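Local structure of polysaccharide deacetylase (4WCJ) at residues R44-S49 with D101-R106; E79-G84 with V234-D239; I117-F122 with G150-G155; H157-H162 with A183-R188. The protein probably removes N-acetyl groups from poly-beta-1,6-N-acetyl-D-glucosamine, as a zinc-binding polysaccharide deacetylase of carbohydrate esterase family 4. All coordinates share one frame; numbering follows the deposited sequence.

Contact 1: R44-S49 with D101-R106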
loop_
_atom_site.group_PDB
_atom_site.type_symbol
_atom_site.label_atom_id
_atom_site.label_comp_id
_atom_site.label_asym_id
_atom_site.label_seq_id
_atom_site.Cartn_x
_atom_site.Cartn_y
_atom_site.Cartn_z
ATOM N N ARG A 44 -6.389 0.913 8.810
ATOM C CA ARG A 44 -7.123 1.922 9.559
ATOM C C ARG A 44 -6.337 2.420 10.747
ATOM O O ARG A 44 -5.589 1.673 11.373
ATOM C CB ARG A 44 -8.463 1.367 10.040
ATOM C CG ARG A 44 -9.350 0.897 8.910
ATOM C CD ARG A 44 -10.405 -0.074 9.392
ATOM N NE ARG A 44 -11.113 -0.667 8.265
ATOM C CZ ARG A 44 -11.605 -1.902 8.262
ATOM N NH1 ARG A 44 -12.239 -2.368 7.192
ATOM N NH2 ARG A 44 -11.473 -2.671 9.338
ATOM N N VAL A 45 -6.531 3.691 11.059
ATOM C CA VAL A 45 -5.986 4.259 12.274
ATOM C C VAL A 45 -7.178 4.683 13.128
ATOM O O VAL A 45 -7.720 5.781 12.978
ATOM C CB VAL A 45 -5.044 5.422 11.974
ATOM C CG1 VAL A 45 -4.490 5.982 13.259
ATOM C CG2 VAL A 45 -3.915 4.931 11.078
ATOM N N LEU A 46 -7.595 3.762 13.992
ATOM C CA LEU A 46 -8.879 3.822 14.678
ATOM C C LEU A 46 -8.778 3.173 16.060
ATOM O O LEU A 46 -7.973 2.255 16.268
ATOM C CB LEU A 46 -9.962 3.121 13.848
ATOM C CG LEU A 46 -10.446 3.846 12.592
ATOM C CD1 LEU A 46 -11.459 3.000 11.851
ATOM C CD2 LEU A 46 -11.045 5.181 13.002
ATOM N N PRO A 47 -9.615 3.626 17.005
ATOM C CA PRO A 47 -9.472 3.157 18.388
ATOM C C PRO A 47 -10.201 1.846 18.738
ATOM O O PRO A 47 -9.859 1.243 19.754
ATOM C CB PRO A 47 -10.062 4.317 19.193
ATOM C CG PRO A 47 -11.145 4.843 18.303
ATOM C CD PRO A 47 -10.645 4.675 16.881
ATOM N N SER A 48 -11.170 1.406 17.940
ATOM C CA SER A 48 -11.993 0.267 18.363
ATOM C C SER A 48 -12.219 -0.803 17.304
ATOM O O SER A 48 -12.916 -1.788 17.562
ATOM C CB SER A 48 -13.358 0.761 18.836
ATOM O OG SER A 48 -14.206 1.028 17.730
ATOM N N SER A 49 -11.652 -0.612 16.116
ATOM C CA SER A 49 -11.943 -1.492 14.991
ATOM C C SER A 49 -10.929 -2.619 14.805
ATOM O O SER A 49 -9.811 -2.552 15.313
ATOM C CB SER A 49 -12.020 -0.676 13.700
ATOM O OG SER A 49 -12.953 0.373 13.831
ATOM N N ASP A 101 -9.804 4.082 3.664
ATOM C CA ASP A 101 -10.537 4.442 4.875
ATOM C C ASP A 101 -10.381 5.921 5.243
ATOM O O ASP A 101 -9.301 6.488 5.116
ATOM C CB ASP A 101 -10.097 3.580 6.052
ATOM C CG ASP A 101 -11.066 3.657 7.213
ATOM O OD1 ASP A 101 -12.130 3.001 7.142
ATOM O OD2 ASP A 101 -10.780 4.367 8.198
ATOM N N LEU A 102 -11.474 6.530 5.701
ATOM C CA LEU A 102 -11.466 7.928 6.119
ATOM C C LEU A 102 -10.414 8.203 7.190
ATOM O O LEU A 102 -9.875 9.305 7.265
ATOM C CB LEU A 102 -12.849 8.331 6.637
ATOM C CG LEU A 102 -12.997 9.768 7.136
ATOM C CD1 LEU A 102 -12.584 10.764 6.049
ATOM C CD2 LEU A 102 -14.415 10.031 7.616
ATOM N N SER A 103 -10.117 7.203 8.017
ATOM C CA SER A 103 -9.162 7.415 9.101
ATOM C C SER A 103 -7.767 7.704 8.574
ATOM O O SER A 103 -6.963 8.292 9.281
ATOM C CB SER A 103 -9.108 6.212 10.054
ATOM O OG SER A 103 -8.559 5.070 9.407
ATOM N N VAL A 104 -7.456 7.276 7.345
ATOM C CA VAL A 104 -6.165 7.654 6.768
ATOM C C VAL A 104 -6.080 9.181 6.661
ATOM O O VAL A 104 -5.040 9.774 6.947
ATOM C CB VAL A 104 -5.932 6.995 5.385
ATOM C CG1 VAL A 104 -4.575 7.416 4.801
ATOM C CG2 VAL A 104 -6.001 5.484 5.515
ATOM N N TYR A 105 -7.174 9.828 6.260
ATOM C CA TYR A 105 -7.213 11.284 6.197
ATOM C C TYR A 105 -7.311 11.922 7.581
ATOM O O TYR A 105 -6.552 12.833 7.909
ATOM C CB TYR A 105 -8.390 11.752 5.341
ATOM C CG TYR A 105 -8.569 13.250 5.304
ATOM C CD1 TYR A 105 -7.755 14.050 4.510
ATOM C CD2 TYR A 105 -9.555 13.867 6.065
ATOM C CE1 TYR A 105 -7.922 15.429 4.482
ATOM C CE2 TYR A 105 -9.731 15.242 6.039
ATOM C CZ TYR A 105 -8.915 16.017 5.244
ATOM O OH TYR A 105 -9.092 17.381 5.227
ATOM N N ARG A 106 -8.254 11.438 8.382
ATOM C CA ARG A 106 -8.589 12.087 9.649
ATOM C C ARG A 106 -7.526 11.892 10.730
ATOM O O ARG A 106 -7.279 12.798 11.536
ATOM C CB ARG A 106 -9.946 11.582 10.145
ATOM C CG ARG A 106 -10.463 12.283 11.392
ATOM C CD ARG A 106 -11.909 11.901 11.691
ATOM N NE ARG A 106 -12.819 12.317 10.624
ATOM C CZ ARG A 106 -14.144 12.259 10.711
ATOM N NH1 ARG A 106 -14.899 12.660 9.696
ATOM N NH2 ARG A 106 -14.717 11.803 11.816
HETATM O O HOH W 1 -11.836 0.469 6.145
#
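Val-45 and Ser-103 make the one direct hydrogen bond between 44-49 and 101-106: Val-45 N donates to Ser-103 OG over 3.0 Å, nearly straight (163°). The hydroxyl passes the bond on, donating to Asp-101 OD2 at 2.6 Å. Ser-103 N makes the capping bond to the same oxygen from above the carboxylate plane, so OD2 is gripped twice by one residue. A chi1 of 67° sets OG between the backbone N and the carbonyl carbon of Ser-103, where a small hydroxyl can serve both strand and carboxylate.

The charged pair is looser. Arg-44 NE and Asp-101 OD1 form a long salt bridge of 4.0 Å, with guanidinium and carboxylate planes 59° apart. Water 1 lies at the guanidinium edge, accepting from Arg-44 NE and donating to Asp-101 OD1. Arg-44 NH2 turns instead to the carbonyl of Arg-50, and Phe-135 adds a cation-pi contact.

Van der Waals contacts complete the seam: Leu-46 CD2 rests on Ser-103 CB at 3.7 Å, and Arg-44 CG lies against the Asp-101 carboxylate. Asp-101 is the N-cap of helix 102-114, two residues after the zinc ligand Asp-99, and through Ser-103 and water 1 ties that helix start to strand 44-45 beside the metal site.

Contact 2: E79-G84 with V234-D239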
loop_
_atom_site.group_PDB
_atom_site.type_symbol
_atom_site.label_atom_id
_atom_site.label_comp_id
_atom_site.label_asym_id
_atom_site.label_seq_id
_atom_site.Cartn_x
_atom_site.Cartn_y
_atom_site.Cartn_z
ATOM N N GLU A 79 10.765 2.599 -5.996
ATOM C CA GLU A 79 10.767 2.029 -7.336
ATOM C C GLU A 79 12.163 2.059 -7.927
ATOM O O GLU A 79 12.615 1.083 -8.517
ATOM C CB GLU A 79 9.813 2.774 -8.271
ATOM C CG GLU A 79 9.665 2.085 -9.632
ATOM C CD GLU A 79 8.996 2.969 -10.664
ATOM O OE1 GLU A 79 9.309 2.817 -11.867
ATOM O OE2 GLU A 79 8.157 3.807 -10.272
ATOM N N ASP A 80 12.840 3.190 -7.779
ATOM C CA ASP A 80 14.188 3.298 -8.301
ATOM C C ASP A 80 15.152 2.405 -7.513
ATOM O O ASP A 80 16.114 1.883 -8.072
ATOM C CB ASP A 80 14.650 4.755 -8.287
ATOM C CG ASP A 80 13.871 5.617 -9.253
ATOM O OD1 ASP A 80 13.316 5.065 -10.225
ATOM O OD2 ASP A 80 13.801 6.841 -9.037
ATOM N N TYR A 81 14.881 2.216 -6.224
ATOM C CA TYR A 81 15.719 1.356 -5.397
ATOM C C TYR A 81 15.580 -0.101 -5.807
ATOM O O TYR A 81 16.569 -0.769 -6.094
ATOM C CB TYR A 81 15.369 1.511 -3.917
ATOM C CG TYR A 81 16.113 0.563 -3.001
ATOM C CD1 TYR A 81 17.462 0.735 -2.739
ATOM C CD2 TYR A 81 15.458 -0.499 -2.388
ATOM C CE1 TYR A 81 18.145 -0.125 -1.896
ATOM C CE2 TYR A 81 16.136 -1.369 -1.541
ATOM C CZ TYR A 81 17.477 -1.175 -1.301
ATOM O OH TYR A 81 18.161 -2.017 -0.464
ATOM N N LEU A 82 14.339 -0.578 -5.844
ATOM C CA LEU A 82 14.054 -1.972 -6.173
ATOM C C LEU A 82 14.422 -2.307 -7.610
ATOM O O LEU A 82 14.742 -3.452 -7.930
ATOM C CB LEU A 82 12.583 -2.278 -5.926
ATOM C CG LEU A 82 12.220 -2.327 -4.444
ATOM C CD1 LEU A 82 10.785 -2.785 -4.262
ATOM C CD2 LEU A 82 13.167 -3.254 -3.698
ATOM N N ALA A 83 14.388 -1.295 -8.472
ATOM C CA ALA A 83 14.802 -1.477 -9.852
ATOM C C ALA A 83 16.318 -1.361 -9.966
ATOM O O ALA A 83 16.870 -1.531 -11.049
ATOM C CB ALA A 83 14.122 -0.464 -10.757
ATOM N N GLY A 84 16.979 -1.056 -8.849
ATOM C CA GLY A 84 18.428 -0.936 -8.812
ATOM C C GLY A 84 18.926 0.163 -9.734
ATOM O O GLY A 84 20.102 0.204 -10.102
ATOM N N VAL A 234 12.283 -8.667 3.427
ATOM C CA VAL A 234 13.126 -7.511 3.137
ATOM C C VAL A 234 13.335 -7.446 1.634
ATOM O O VAL A 234 13.898 -8.366 1.042
ATOM C CB VAL A 234 14.499 -7.563 3.842
ATOM C CG1 VAL A 234 15.380 -6.395 3.378
ATOM C CG2 VAL A 234 14.335 -7.533 5.352
ATOM N N ASN A 235 12.876 -6.358 1.020
ATOM C CA ASN A 235 13.015 -6.185 -0.420
ATOM C C ASN A 235 14.389 -5.629 -0.774
ATOM O O ASN A 235 14.905 -4.752 -0.084
ATOM C CB ASN A 235 11.906 -5.274 -0.959
ATOM C CG ASN A 235 10.518 -5.862 -0.738
ATOM O OD1 ASN A 235 10.089 -6.765 -1.458
ATOM N ND2 ASN A 235 9.816 -5.360 0.271
ATOM N N ARG A 236 14.972 -6.163 -1.845
ATOM C CA ARG A 236 16.332 -5.820 -2.255
ATOM C C ARG A 236 16.353 -5.332 -3.705
ATOM O O ARG A 236 15.434 -5.626 -4.467
ATOM C CB ARG A 236 17.252 -7.034 -2.084
ATOM C CG ARG A 236 17.436 -7.493 -0.641
ATOM C CD ARG A 236 18.356 -6.556 0.131
ATOM N NE ARG A 236 19.692 -6.495 -0.464
ATOM C CZ ARG A 236 20.656 -5.667 -0.067
ATOM N NH1 ARG A 236 21.835 -5.684 -0.674
ATOM N NH2 ARG A 236 20.444 -4.824 0.937
ATOM N N PRO A 237 17.399 -4.578 -4.095
ATOM C CA PRO A 237 17.480 -4.146 -5.496
ATOM C C PRO A 237 17.406 -5.327 -6.462
ATOM O O PRO A 237 18.016 -6.371 -6.217
ATOM C CB PRO A 237 18.844 -3.454 -5.570
ATOM C CG PRO A 237 19.089 -2.967 -4.185
ATOM C CD PRO A 237 18.485 -4.008 -3.278
ATOM N N GLY A 238 16.638 -5.167 -7.535
ATOM C CA GLY A 238 16.450 -6.236 -8.498
ATOM C C GLY A 238 15.219 -7.081 -8.227
ATOM O O GLY A 238 15.013 -8.112 -8.866
ATOM N N ASP A 239 14.399 -6.649 -7.276
ATOM C CA ASP A 239 13.161 -7.362 -6.975
ATOM C C ASP A 239 11.995 -6.838 -7.803
ATOM O O ASP A 239 10.960 -7.488 -7.892
ATOM C CB ASP A 239 12.821 -7.259 -5.487
ATOM C CG ASP A 239 13.570 -8.272 -4.641
ATOM O OD1 ASP A 239 14.230 -9.167 -5.213
ATOM O OD2 ASP A 239 13.486 -8.178 -3.398
#
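Leu-82 and Pro-237 bring the backbones within 4.1 Å, CA to CA, where helix 75-82 ends against a type II beta turn from Arg-236 to Asp-239. Leu-82 O accepts from Gly-238 N at 2.6 Å, the donor standing above the carbonyl plane, and more weakly from Asp-239 N.

The Pro-237 ring lies over one face of Tyr-81, its CG 4.1 Å from the ring centroid in a CH-pi contact. The phenol is put there by a chi1 of 175°, CG trans to the backbone N. At the ring's edge, in its plane, sits the carbonyl of Asn-235.

Gly-84 closes the helix in a Schellman motif, its positive phi suiting glycine; at Gly-238 a CB would press against the preceding carbonyl. Proline fits the second position of the turn, whose phi of -55° its ring favours.

Leu-82 CD2 packs against the start of the turn, 3.6 Å from Asn-235 CB and close to Arg-236 O. Asp-239 OD2 receives Arg-236 N at 2.9 Å and pairs with Lys-233. Asn-235 ND2 bonds to the carbonyls of Leu-37 and Gly-244, on strands 36-42 and 242-247, so the loop after strand 226-229 is tied to the parallel sheet as well as to helix 75-82.

Contact 3: I117-F122 with G150-G155; sequences IPFLFF and GLCVVG
Phe-119 and Cys-152 meet at the apolar centre of this strand pair. Phe-119 CZ lies 3.5 Å from Cys-152 CB, Cys-152 CA stands over one face of the ring near its rim, and SG approaches obliquely, 4.2 Å from the centroid, as a sulfur-aromatic contact. With chi1 at 61° the ring of Phe-119 leans across to the neighbouring strand instead of standing straight up from its own. The thiol, small and polarisable, also touches Phe-121 CB, so it fits between the Phe-119 ring and that methylene.

On the other face, Leu-120 CD2 reaches Val-153 O at 3.3 Å and lies over one face of the Phe-122 ring, offset toward its rim. Phe-122 CD1 passes 3.9 Å from Gly-155 CA; a CB there would collide with this ring, which explains the glycine.

Around these side chains runs the polar framework of a parallel ladder: Phe-119 N to Leu-151 O, Val-153 N to Phe-119 O, Phe-121 N to Val-153 O and Gly-155 N to Phe-121 O, all between 2.8 and 3.1 Å. In the last the donor stands well above the carbonyl plane of Phe-121. Ile-117 O is buried without a partner.

Strand 119-123 is flanked on its other side by strand 91-99. Helices 102-114 and 140-148 cover the face of Phe-119, Phe-121, Cys-152 and Val-154, while Tyr-203 and Phe-228 meet the Leu-120 and Phe-122 face inside the beta-alpha barrel.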
loop_
_atom_site.group_PDB
_atom_site.type_symbol
_atom_site.label_atom_id
_atom_site.label_comp_id
_atom_site.label_asym_id
_atom_site.label_seq_id
_atom_site.Cartn_x
_atom_site.Cartn_y
_atom_site.Cartn_z
ATOM N N ILE A 117 6.563 12.366 6.541
ATOM C CA ILE A 117 6.743 11.000 6.064
ATOM C C ILE A 117 5.843 10.712 4.864
ATOM O O ILE A 117 4.610 10.783 4.955
ATOM C CB ILE A 117 6.462 9.978 7.188
ATOM C CG1 ILE A 117 7.533 10.092 8.276
ATOM C CG2 ILE A 117 6.419 8.559 6.631
ATOM C CD1 ILE A 117 7.201 9.349 9.548
ATOM N N PRO A 118 6.461 10.370 3.731
ATOM C CA PRO A 118 5.711 9.996 2.531
ATOM C C PRO A 118 4.944 8.695 2.748
ATOM O O PRO A 118 5.284 7.924 3.645
ATOM C CB PRO A 118 6.800 9.800 1.469
ATOM C CG PRO A 118 8.106 10.157 2.130
ATOM C CD PRO A 118 7.895 10.082 3.598
ATOM N N PHE A 119 3.919 8.456 1.943
ATOM C CA PHE A 119 3.223 7.180 2.003
ATOM C C PHE A 119 2.501 6.881 0.696
ATOM O O PHE A 119 2.159 7.784 -0.067
ATOM C CB PHE A 119 2.246 7.146 3.192
ATOM C CG PHE A 119 1.155 8.192 3.139
ATOM C CD1 PHE A 119 1.437 9.532 3.372
ATOM C CD2 PHE A 119 -0.161 7.822 2.897
ATOM C CE1 PHE A 119 0.437 10.482 3.330
ATOM C CE2 PHE A 119 -1.166 8.769 2.860
ATOM C CZ PHE A 119 -0.869 10.097 3.084
ATOM N N LEU A 120 2.296 5.596 0.430
ATOM C CA LEU A 120 1.555 5.167 -0.740
ATOM C C LEU A 120 0.162 4.724 -0.289
ATOM O O LEU A 120 0.029 3.862 0.578
ATOM C CB LEU A 120 2.282 4.023 -1.461
ATOM C CG LEU A 120 2.300 4.026 -2.996
ATOM C CD1 LEU A 120 3.162 2.879 -3.556
ATOM C CD2 LEU A 120 0.900 3.989 -3.575
ATOM N N PHE A 121 -0.868 5.315 -0.882
ATOM C CA PHE A 121 -2.257 5.037 -0.519
ATOM C C PHE A 121 -2.930 4.264 -1.648
ATOM O O PHE A 121 -3.263 4.861 -2.686
ATOM C CB PHE A 121 -2.990 6.357 -0.261
ATOM C CG PHE A 121 -4.274 6.226 0.527
ATOM C CD1 PHE A 121 -4.625 5.035 1.161
ATOM C CD2 PHE A 121 -5.149 7.312 0.605
ATOM C CE1 PHE A 121 -5.816 4.942 1.883
ATOM C CE2 PHE A 121 -6.341 7.213 1.317
ATOM C CZ PHE A 121 -6.665 6.041 1.960
ATOM N N PHE A 122 -3.122 2.960 -1.453
ATOM C CA PHE A 122 -3.774 2.124 -2.452
ATOM C C PHE A 122 -5.286 2.171 -2.272
ATOM O O PHE A 122 -5.807 1.587 -1.333
ATOM C CB PHE A 122 -3.289 0.676 -2.343
ATOM C CG PHE A 122 -1.819 0.490 -2.627
ATOM C CD1 PHE A 122 -1.357 0.390 -3.934
ATOM C CD2 PHE A 122 -0.900 0.389 -1.588
ATOM C CE1 PHE A 122 -0.006 0.191 -4.189
ATOM C CE2 PHE A 122 0.452 0.197 -1.844
ATOM C CZ PHE A 122 0.896 0.097 -3.144
ATOM N N GLY A 150 2.274 16.708 -1.346
ATOM C CA GLY A 150 3.465 16.102 -1.909
ATOM C C GLY A 150 3.902 14.832 -1.199
ATOM O O GLY A 150 4.891 14.217 -1.588
ATOM N N LEU A 151 3.168 14.446 -0.155
ATOM C CA LEU A 151 3.533 13.296 0.679
ATOM C C LEU A 151 2.825 12.022 0.258
ATOM O O LEU A 151 3.332 10.912 0.485
ATOM C CB LEU A 151 3.211 13.573 2.149
ATOM C CG LEU A 151 4.048 14.628 2.873
ATOM C CD1 LEU A 151 3.546 14.804 4.285
ATOM C CD2 LEU A 151 5.514 14.237 2.868
ATOM N N CYS A 152 1.638 12.184 -0.315
ATOM C CA CYS A 152 0.788 11.040 -0.648
ATOM C C CYS A 152 0.820 10.747 -2.139
ATOM O O CYS A 152 0.531 11.619 -2.961
ATOM C CB CYS A 152 -0.660 11.297 -0.210
ATOM S SG CYS A 152 -1.822 9.914 -0.569
ATOM N N VAL A 153 1.163 9.509 -2.479
ATOM C CA VAL A 153 1.042 9.013 -3.844
ATOM C C VAL A 153 -0.066 7.959 -3.824
ATOM O O VAL A 153 -0.063 7.081 -2.963
ATOM C CB VAL A 153 2.359 8.400 -4.368
ATOM C CG1 VAL A 153 2.179 7.844 -5.791
ATOM C CG2 VAL A 153 3.480 9.438 -4.336
ATOM N N VAL A 154 -1.027 8.073 -4.732
ATOM C CA VAL A 154 -2.120 7.111 -4.773
ATOM C C VAL A 154 -1.862 5.973 -5.773
ATOM O O VAL A 154 -1.487 6.214 -6.927
ATOM C CB VAL A 154 -3.451 7.794 -5.132
ATOM C CG1 VAL A 154 -4.587 6.777 -5.171
ATOM C CG2 VAL A 154 -3.757 8.894 -4.126
ATOM N N GLY A 155 -2.089 4.737 -5.310
ATOM C CA GLY A 155 -2.014 3.569 -6.171
ATOM C C GLY A 155 -3.388 2.932 -6.269
ATOM O O GLY A 155 -4.328 3.380 -5.616
#

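Contact 4: H157-H162 with A183-R188; sequences HTYDLH and AEDTAR. With ZN (zinc ion), chain B.
Tyr-159 and Arg-188 lie flat against each other, ring and guanidinium planes only 8° apart. Arg-188 CD sits over the centre of the phenol in a CH-pi contact, 3.5 Å from the centroid, and NE follows at 3.4 Å from Tyr-159 CZ. The extended arginine chain, from CG to NE, lets methylene and guanidinium alike cover the same face. Such a pairing suits an exposed helix position.

Asp-185 comes at this ring from its edge. With CG anti to the backbone N (chi1 180°), its carboxylate is carried out from the helix to the backbone of the loop: OD1 accepts from Tyr-159 N at 2.8 Å, on the syn side but somewhat out of plane, and OD2 takes Asp-160 N at 2.9 Å with its syn lone pair. One rigid carboxylate thereby holds two successive peptide N-H groups, a task for which the short aspartate is well sized. Leu-161 runs antiparallel alongside it, CD1 3.6 Å from Asp-185 CB.

Within the loop, Thr-158 OG1 accepts from Leu-161 N, which makes an ST motif, and itself donates to His-157 O. On either side of this turn, His-157 NE2 and His-162 NE2 bind zinc at 2.1 and 2.2 Å; His-157 ND1 is held by the carbonyl of Ala-205. Asp-99 and waters 2 and 3 complete the coordination, the Asp-His-His metal site characteristic of family 4 carbohydrate esterases.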
loop_
_atom_site.group_PDB
_atom_site.type_symbol
_atom_site.label_atom_id
_atom_site.label_comp_id
_atom_site.label_asym_id
_atom_site.label_seq_id
_atom_site.Cartn_x
_atom_site.Cartn_y
_atom_site.Cartn_z
ATOM N N HIS A 157 -6.088 -0.295 -5.948
ATOM C CA HIS A 157 -6.404 -1.464 -5.129
ATOM C C HIS A 157 -7.660 -2.092 -5.746
ATOM O O HIS A 157 -8.626 -2.379 -5.055
ATOM C CB HIS A 157 -6.627 -1.031 -3.668
ATOM C CG HIS A 157 -6.476 -2.119 -2.643
ATOM N ND1 HIS A 157 -5.518 -3.109 -2.723
ATOM C CD2 HIS A 157 -7.141 -2.339 -1.481
ATOM C CE1 HIS A 157 -5.613 -3.900 -1.671
ATOM N NE2 HIS A 157 -6.588 -3.453 -0.898
ATOM N N THR A 158 -7.602 -2.305 -7.065
ATOM C CA THR A 158 -8.759 -2.535 -7.960
ATOM C C THR A 158 -9.709 -1.338 -7.993
ATOM O O THR A 158 -9.635 -0.442 -7.144
ATOM C CB THR A 158 -9.604 -3.816 -7.607
ATOM O OG1 THR A 158 -10.469 -3.560 -6.489
ATOM C CG2 THR A 158 -8.717 -5.011 -7.333
ATOM N N TYR A 159 -10.585 -1.314 -8.999
ATOM C CA TYR A 159 -11.697 -0.360 -9.020
ATOM C C TYR A 159 -12.824 -0.808 -8.084
ATOM O O TYR A 159 -13.246 -0.070 -7.184
ATOM C CB TYR A 159 -12.252 -0.185 -10.442
ATOM C CG TYR A 159 -13.405 0.801 -10.516
ATOM C CD1 TYR A 159 -13.169 2.166 -10.616
ATOM C CD2 TYR A 159 -14.725 0.368 -10.476
ATOM C CE1 TYR A 159 -14.216 3.068 -10.673
ATOM C CE2 TYR A 159 -15.778 1.271 -10.535
ATOM C CZ TYR A 159 -15.511 2.618 -10.630
ATOM O OH TYR A 159 -16.547 3.521 -10.686
ATOM N N ASP A 160 -13.332 -2.011 -8.312
ATOM C CA ASP A 160 -14.374 -2.560 -7.442
ATOM C C ASP A 160 -14.377 -4.085 -7.504
ATOM O O ASP A 160 -15.381 -4.715 -7.862
ATOM C CB ASP A 160 -15.744 -1.990 -7.824
ATOM C CG ASP A 160 -16.837 -2.355 -6.825
ATOM O OD1 ASP A 160 -16.522 -2.601 -5.637
ATOM O OD2 ASP A 160 -18.014 -2.396 -7.238
ATOM N N LEU A 161 -13.246 -4.679 -7.142
ATOM C CA LEU A 161 -13.117 -6.131 -7.133
ATOM C C LEU A 161 -12.523 -6.620 -5.814
ATOM O O LEU A 161 -11.922 -7.687 -5.753
ATOM C CB LEU A 161 -12.256 -6.610 -8.315
ATOM C CG LEU A 161 -12.979 -6.842 -9.642
ATOM C CD1 LEU A 161 -12.037 -7.439 -10.678
ATOM C CD2 LEU A 161 -14.187 -7.754 -9.452
ATOM N N HIS A 162 -12.709 -5.836 -4.755
ATOM C CA HIS A 162 -12.203 -6.191 -3.434
ATOM C C HIS A 162 -13.197 -7.082 -2.705
ATOM O O HIS A 162 -13.738 -6.727 -1.644
ATOM C CB HIS A 162 -11.921 -4.932 -2.622
ATOM C CG HIS A 162 -10.939 -5.131 -1.511
ATOM N ND1 HIS A 162 -11.151 -6.011 -0.475
ATOM C CD2 HIS A 162 -9.747 -4.532 -1.263
ATOM C CE1 HIS A 162 -10.129 -5.955 0.363
ATOM N NE2 HIS A 162 -9.260 -5.082 -0.102
ATOM N N ALA A 183 -8.972 -7.455 -16.060
ATOM C CA ALA A 183 -8.344 -6.513 -16.974
ATOM C C ALA A 183 -9.204 -5.262 -17.114
ATOM O O ALA A 183 -8.686 -4.145 -17.103
ATOM C CB ALA A 183 -8.108 -7.157 -18.325
ATOM N N GLU A 184 -10.516 -5.457 -17.238
ATOM C CA GLU A 184 -11.436 -4.347 -17.457
ATOM C C GLU A 184 -11.522 -3.469 -16.212
ATOM O O GLU A 184 -11.527 -2.238 -16.303
ATOM C CB GLU A 184 -12.818 -4.868 -17.854
ATOM C CG GLU A 184 -12.920 -5.198 -19.343
ATOM C CD GLU A 184 -13.946 -6.275 -19.655
ATOM O OE1 GLU A 184 -14.468 -6.908 -18.708
ATOM O OE2 GLU A 184 -14.223 -6.489 -20.859
ATOM N N ASP A 185 -11.572 -4.116 -15.055
ATOM C CA ASP A 185 -11.618 -3.410 -13.777
ATOM C C ASP A 185 -10.360 -2.581 -13.558
ATOM O O ASP A 185 -10.424 -1.436 -13.111
ATOM C CB ASP A 185 -11.793 -4.415 -12.642
ATOM C CG ASP A 185 -11.846 -3.761 -11.282
ATOM O OD1 ASP A 185 -10.769 -3.571 -10.681
ATOM O OD2 ASP A 185 -12.963 -3.458 -10.812
ATOM N N THR A 186 -9.212 -3.170 -13.871
ATOM C CA THR A 186 -7.932 -2.477 -13.729
ATOM C C THR A 186 -7.853 -1.264 -14.641
ATOM O O THR A 186 -7.392 -0.202 -14.222
ATOM C CB THR A 186 -6.742 -3.425 -14.010
ATOM O OG1 THR A 186 -6.825 -4.556 -13.134
ATOM C CG2 THR A 186 -5.422 -2.713 -13.761
ATOM N N ALA A 187 -8.320 -1.405 -15.877
ATOM C CA ALA A 187 -8.301 -0.290 -16.821
ATOM C C ALA A 187 -9.244 0.809 -16.357
ATOM O O ALA A 187 -8.952 1.992 -16.510
ATOM C CB ALA A 187 -8.677 -0.755 -18.220
ATOM N N ARG A 188 -10.375 0.413 -15.786
ATOM C CA ARG A 188 -11.328 1.384 -15.264
ATOM C C ARG A 188 -10.704 2.121 -14.088
ATOM O O ARG A 188 -10.824 3.344 -13.962
ATOM C CB ARG A 188 -12.633 0.699 -14.855
ATOM C CG ARG A 188 -13.691 1.652 -14.302
ATOM C CD ARG A 188 -14.996 0.929 -13.987
ATOM N NE ARG A 188 -16.125 1.853 -13.874
ATOM C CZ ARG A 188 -17.383 1.475 -13.667
ATOM N NH1 ARG A 188 -17.683 0.189 -13.542
ATOM N NH2 ARG A 188 -18.345 2.384 -13.586
HETATM ZN ZN ZN B . -7.569 -4.121 0.883
HETATM O O HOH W 2 -8.250 -4.663 2.950
HETATM O O HOH W 3 -5.633 -4.728 1.977
#

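Contact 3 is the core of the set, a parallel strand pair with apolar side chains on both faces; contact 1 is also buried but polar, joining a helix start to a short strand by a serine, an aspartate and a water. They touch directly, since Val-104 of helix 102-114 packs on Phe-121 and Phe-119. Contacts 2 and 4 are partly buried and pair a helix with a loop, yet differ: a main-chain carbonyl receives the turn in contact 2, a carboxylate receives the loop in contact 4. Contact 4 holds two zinc ligands, contacts 1 and 3 border the metal site, and contact 2 lies away from it; its centre is about 30 Å from that of contact 1, on the opposite side of the chain's centre.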